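Local coordinates for protein KLLA0E08119p (Kluyveromyces lactis, PDB 3VA7) that probably carboxylates urea at the expense of ATP, using bicarbonate and a biotin cofactor, as part of a longer enzyme that also breaks down the urea-1-carboxylate formed, at residues N973-K976 and N977-S981; A1114-N1117 and E1118-S1122. All blocks are in the same frame, centred on the assembly; numbering follows the deposited sequence.

Contact 1. Residues N973-K976 and N977-S981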
loop_
_atom_site.group_PDB
_atom_site.type_symbol
_atom_site.label_atom_id
_atom_site.label_comp_id
_atom_site.label_asym_id
_atom_site.label_seq_id
_atom_site.Cartn_x
_atom_site.Cartn_y
_atom_site.Cartn_z
ATOM N N ASN A 973 -4.989 36.854 3.004
ATOM C CA ASN A 973 -3.581 36.716 3.323
ATOM C C ASN A 973 -3.334 36.682 4.845
ATOM O O ASN A 973 -2.294 36.175 5.325
ATOM C CB ASN A 973 -2.704 37.716 2.526
ATOM C CG ASN A 973 -2.809 37.479 0.944
ATOM O OD1 ASN A 973 -2.721 36.342 0.458
ATOM N ND2 ASN A 973 -3.050 38.555 0.184
ATOM N N ASP A 974 -4.306 37.180 5.596
ATOM C CA ASP A 974 -4.310 36.948 7.006
ATOM C C ASP A 974 -4.448 35.451 7.320
ATOM O O ASP A 974 -3.761 34.976 8.219
ATOM C CB ASP A 974 -5.411 37.747 7.723
ATOM C CG ASP A 974 -5.137 39.227 7.718
ATOM O OD1 ASP A 974 -6.100 40.010 7.566
ATOM O OD2 ASP A 974 -3.954 39.588 7.833
ATOM N N VAL A 975 -5.295 34.731 6.577
ATOM C CA VAL A 975 -5.413 33.284 6.716
ATOM C C VAL A 975 -4.097 32.642 6.360
ATOM O O VAL A 975 -3.550 31.793 7.098
ATOM C CB VAL A 975 -6.553 32.684 5.846
ATOM C CG1 VAL A 975 -6.601 31.149 5.970
ATOM C CG2 VAL A 975 -7.881 33.291 6.194
ATOM N N LYS A 976 -3.548 33.053 5.242
ATOM C CA LYS A 976 -2.293 32.452 4.852
ATOM C C LYS A 976 -1.258 32.703 5.948
ATOM O O LYS A 976 -0.516 31.813 6.275
ATOM C CB LYS A 976 -1.838 32.977 3.506
ATOM C CG LYS A 976 -0.525 32.418 3.020
ATOM C CD LYS A 976 -0.040 33.070 1.693
ATOM C CE LYS A 976 0.766 34.332 1.977
ATOM N NZ LYS A 976 0.932 35.214 0.776
ATOM N N ASN A 977 -1.235 33.899 6.530
ATOM C CA ASN A 977 -0.271 34.226 7.558
ATOM C C ASN A 977 -0.423 33.372 8.781
ATOM O O ASN A 977 0.600 33.005 9.388
ATOM C CB ASN A 977 -0.365 35.686 8.015
ATOM C CG ASN A 977 0.128 36.681 6.974
ATOM O OD1 ASN A 977 0.959 36.355 6.084
ATOM N ND2 ASN A 977 -0.381 37.934 7.089
ATOM N N MET A 978 -1.667 33.065 9.185
ATOM C CA MET A 978 -1.791 32.273 10.381
ATOM C C MET A 978 -1.346 30.860 10.130
ATOM O O MET A 978 -0.637 30.299 10.969
ATOM C CB MET A 978 -3.124 32.378 11.089
ATOM C CG MET A 978 -4.117 31.454 10.658
ATOM S SD MET A 978 -4.013 29.781 11.330
ATOM C CE MET A 978 -5.620 29.270 10.746
ATOM N N LEU A 979 -1.647 30.310 8.960
ATOM C CA LEU A 979 -1.144 28.991 8.667
ATOM C C LEU A 979 0.369 28.872 8.798
ATOM O O LEU A 979 0.905 27.791 9.142
ATOM C CB LEU A 979 -1.586 28.560 7.295
ATOM C CG LEU A 979 -3.099 28.385 7.232
ATOM C CD1 LEU A 979 -3.514 28.544 5.822
ATOM C CD2 LEU A 979 -3.430 26.986 7.769
ATOM N N TYR A 980 1.073 29.976 8.569
ATOM C CA TYR A 980 2.537 29.939 8.650
ATOM C C TYR A 980 3.065 30.530 9.960
ATOM O O TYR A 980 4.264 30.707 10.117
ATOM C CB TYR A 980 3.168 30.684 7.458
ATOM C CG TYR A 980 2.950 30.031 6.122
ATOM C CD1 TYR A 980 3.416 28.750 5.889
ATOM C CD2 TYR A 980 2.294 30.695 5.092
ATOM C CE1 TYR A 980 3.268 28.153 4.678
ATOM C CE2 TYR A 980 2.142 30.095 3.863
ATOM C CZ TYR A 980 2.639 28.806 3.644
ATOM O OH TYR A 980 2.504 28.120 2.414
ATOM N N SER A 981 2.191 30.882 10.891
ATOM C CA SER A 981 2.728 31.274 12.215
ATOM C C SER A 981 2.120 30.527 13.425
ATOM O O SER A 981 2.600 30.648 14.522
ATOM C CB SER A 981 2.689 32.811 12.408
ATOM O OG SER A 981 1.411 33.291 12.154
#

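Contact 2. Residues A1114-N1117 and E1118-S1122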
loop_
_atom_site.group_PDB
_atom_site.type_symbol
_atom_site.label_atom_id
_atom_site.label_comp_id
_atom_site.label_asym_id
_atom_site.label_seq_id
_atom_site.Cartn_x
_atom_site.Cartn_y
_atom_site.Cartn_z
ATOM N N ALA A 1114 1.383 30.898 31.461
ATOM C CA ALA A 1114 2.095 32.138 31.713
ATOM C C ALA A 1114 2.153 32.957 30.425
ATOM O O ALA A 1114 2.091 34.207 30.444
ATOM C CB ALA A 1114 3.507 31.867 32.234
ATOM N N TRP A 1115 2.279 32.260 29.305
ATOM C CA TRP A 1115 2.197 32.908 28.018
ATOM C C TRP A 1115 0.803 33.489 27.785
ATOM O O TRP A 1115 0.688 34.578 27.236
ATOM C CB TRP A 1115 2.572 31.930 26.943
ATOM C CG TRP A 1115 2.611 32.524 25.633
ATOM C CD1 TRP A 1115 3.666 33.159 25.042
ATOM C CD2 TRP A 1115 1.549 32.538 24.695
ATOM N NE1 TRP A 1115 3.322 33.570 23.772
ATOM C CE2 TRP A 1115 2.022 33.205 23.535
ATOM C CE3 TRP A 1115 0.237 32.045 24.713
ATOM C CZ2 TRP A 1115 1.220 33.389 22.387
ATOM C CZ3 TRP A 1115 -0.564 32.223 23.571
ATOM C CH2 TRP A 1115 -0.062 32.895 22.422
ATOM N N ILE A 1116 -0.249 32.799 28.222
ATOM C CA ILE A 1116 -1.587 33.360 28.076
ATOM C C ILE A 1116 -1.647 34.653 28.834
ATOM O O ILE A 1116 -2.172 35.621 28.318
ATOM C CB ILE A 1116 -2.759 32.381 28.456
ATOM C CG1 ILE A 1116 -3.172 31.553 27.249
ATOM C CG2 ILE A 1116 -4.002 33.115 28.873
ATOM C CD1 ILE A 1116 -2.038 30.746 26.650
ATOM N N ASN A 1117 -1.076 34.695 30.043
ATOM C CA ASN A 1117 -1.057 35.953 30.802
ATOM C C ASN A 1117 -0.407 37.158 30.110
ATOM O O ASN A 1117 -1.097 38.145 29.873
ATOM C CB ASN A 1117 -0.573 35.765 32.234
ATOM C CG ASN A 1117 -1.727 35.669 33.195
ATOM O OD1 ASN A 1117 -2.228 36.689 33.700
ATOM N ND2 ASN A 1117 -2.202 34.432 33.424
ATOM N N GLU A 1118 0.873 37.070 29.754
ATOM C CA GLU A 1118 1.536 38.159 29.036
ATOM C C GLU A 1118 0.861 38.542 27.684
ATOM O O GLU A 1118 1.516 39.179 26.837
ATOM C CB GLU A 1118 3.009 37.822 28.713
ATOM C CG GLU A 1118 3.758 36.890 29.645
ATOM C CD GLU A 1118 5.038 36.299 28.995
ATOM O OE1 GLU A 1118 6.027 36.056 29.735
ATOM O OE2 GLU A 1118 5.066 36.066 27.756
ATOM N N ASN A 1119 -0.403 38.150 27.462
ATOM C CA ASN A 1119 -1.092 38.329 26.167
ATOM C C ASN A 1119 -2.569 38.250 26.389
ATOM O O ASN A 1119 -3.352 38.349 25.438
ATOM C CB ASN A 1119 -0.731 37.246 25.157
ATOM C CG ASN A 1119 0.704 37.296 24.722
ATOM O OD1 ASN A 1119 1.069 38.095 23.850
ATOM N ND2 ASN A 1119 1.536 36.416 25.284
ATOM N N ILE A 1120 -2.963 38.051 27.639
ATOM C CA ILE A 1120 -4.383 37.929 27.975
ATOM C C ILE A 1120 -5.234 39.018 27.322
ATOM O O ILE A 1120 -6.359 38.766 26.913
ATOM C CB ILE A 1120 -4.614 37.915 29.516
ATOM C CG1 ILE A 1120 -6.087 37.658 29.857
ATOM C CG2 ILE A 1120 -4.136 39.214 30.173
ATOM C CD1 ILE A 1120 -6.601 36.289 29.423
ATOM N N ASP A 1121 -4.666 40.213 27.219
ATOM C CA ASP A 1121 -5.378 41.409 26.779
ATOM C C ASP A 1121 -5.790 41.311 25.326
ATOM O O ASP A 1121 -6.986 41.416 24.975
ATOM C CB ASP A 1121 -4.481 42.632 27.001
ATOM C CG ASP A 1121 -3.997 42.735 28.460
ATOM O OD1 ASP A 1121 -4.691 43.448 29.248
ATOM O OD2 ASP A 1121 -2.967 42.068 28.812
ATOM N N SER A 1122 -4.767 41.099 24.503
ATOM C CA SER A 1122 -4.896 40.799 23.099
ATOM C C SER A 1122 -5.823 39.604 22.833
ATOM O O SER A 1122 -6.695 39.678 21.947
ATOM C CB SER A 1122 -3.513 40.529 22.556
ATOM O OG SER A 1122 -3.560 40.425 21.162
#

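Contact 1. Residues N973-K976 and N977-S981
V975 meets L979 and K976 meets Y980 in a local contact between successive turns of one alpha helix. It takes in nearly all of the short helix 972-979 and the two residues after it, within the carboxyltransferase domain. The backbone follows the i to i+4 pattern. N977 N donates to N973 O at 2.8 Å, and M978 N donates to D974 O. The next bond is the straightest: L979 N reaches V975 O at 3.0 Å with an N-H...O angle of 173°. The helix ends there: Y980 has left helical geometry, and its N makes a weak bond to K976 O at 3.3 Å.

The V975 and L979 side chains run side by side and point the same way. Their tips, V975 CG1 and L979 CD1, are 4.0 Å apart. V975 also packs on I964 of helix 960-967, while L979 packs on F934 of strand 922-934. This is the buried flank of the helix.

K976 approaches the tyrosine with its aliphatic part. Its CG stands opposite the backbone N (chi1 179°), so the CB-CG step leads forward and brings CG to 3.6 Å from Y980 CE2, while the rest of the chain turns back. The ring also rests on F934, F1078 and P1080, and Y980 OH is hydrogen-bonded to M932 O. With an alanine in place of this tyrosine, M932 O is likely to lose its partner, and a gap would probably open between K976 CG and F934.

D974 turns its polar end backward, and OD1 accepts a bond from D971 N. At the other end, S981 folds back on the last turn. S981 OG donates to N977 O at 2.9 Å, lying above the plane of that carbonyl.

Contact 2. Residues A1114-N1117 and E1118-S1122
One face of the W1115 indole carries the amide of N1119. N1119 ND2 stands 3.6 Å above the ring plane, displaced toward the rim on the pyrrole side, and lies 3.7 Å from W1115 NE1. The amide is not stacked flat, because the two planes are 39° apart. I1116 CD1, from the neighbouring residue, lies in plane at the edge of the indole. The ring also touches D1003, P1004 and R1005 of a nearby loop.

What holds the amide there is a hydrogen bond. N1119 ND2 donates to W1115 O at 2.8 Å. The bond is almost straight, at 176°, and the acceptor lies in the plane of the amide. This probably sets the rotation of the N1119 amide. W1115 itself has CG anti to its own N (chi1 -176°), which swings the indole along the helix toward N1119. The amide therefore touches the tryptophan twice, at the backbone carbonyl and over the ring.

The backbone explains why a side chain can take this role. E1118 N still makes a regular helical bond to A1114 O, at 3.2 Å. The chain then leaves helical geometry. W1115 O receives the side-chain N-H of N1119, four residues on, where a continuing helix would use the backbone N-H of that residue. I1120 N instead donates to N1117 O at 2.9 Å, well above the carbonyl plane.

On another side, I1116 CG2 and I1120 CD1 touch at 4.1 Å, and their side chains cross at about a right angle. Most of the contact is at the surface. This is a tight junction between consecutive helices: helix 1109-1117 ends, and N1119, at the N-cap position of helix 1120-1128, sends its side chain back to the first helix instead of capping the second.

In the fold
Contact 1 and contact 2 follow one another along the chain. Their centres are 21 Å apart, and their nearest atoms are about 8 Å apart without touching. One loop serves both: H1006 and Y1008 meet contact 1, while D1003, P1004 and R1005 meet contact 2. Contact 1 packs on strands 922-934 and 1075-1081 of a mixed sheet. Contact 2 comes on the helices that follow strand 1101-1108 of that sheet along the chain. Contact 1 is near the urea pocket but does not line it. The L979 side chain is about 13 Å from the bound urea, whose pocket includes D991 and Y1035.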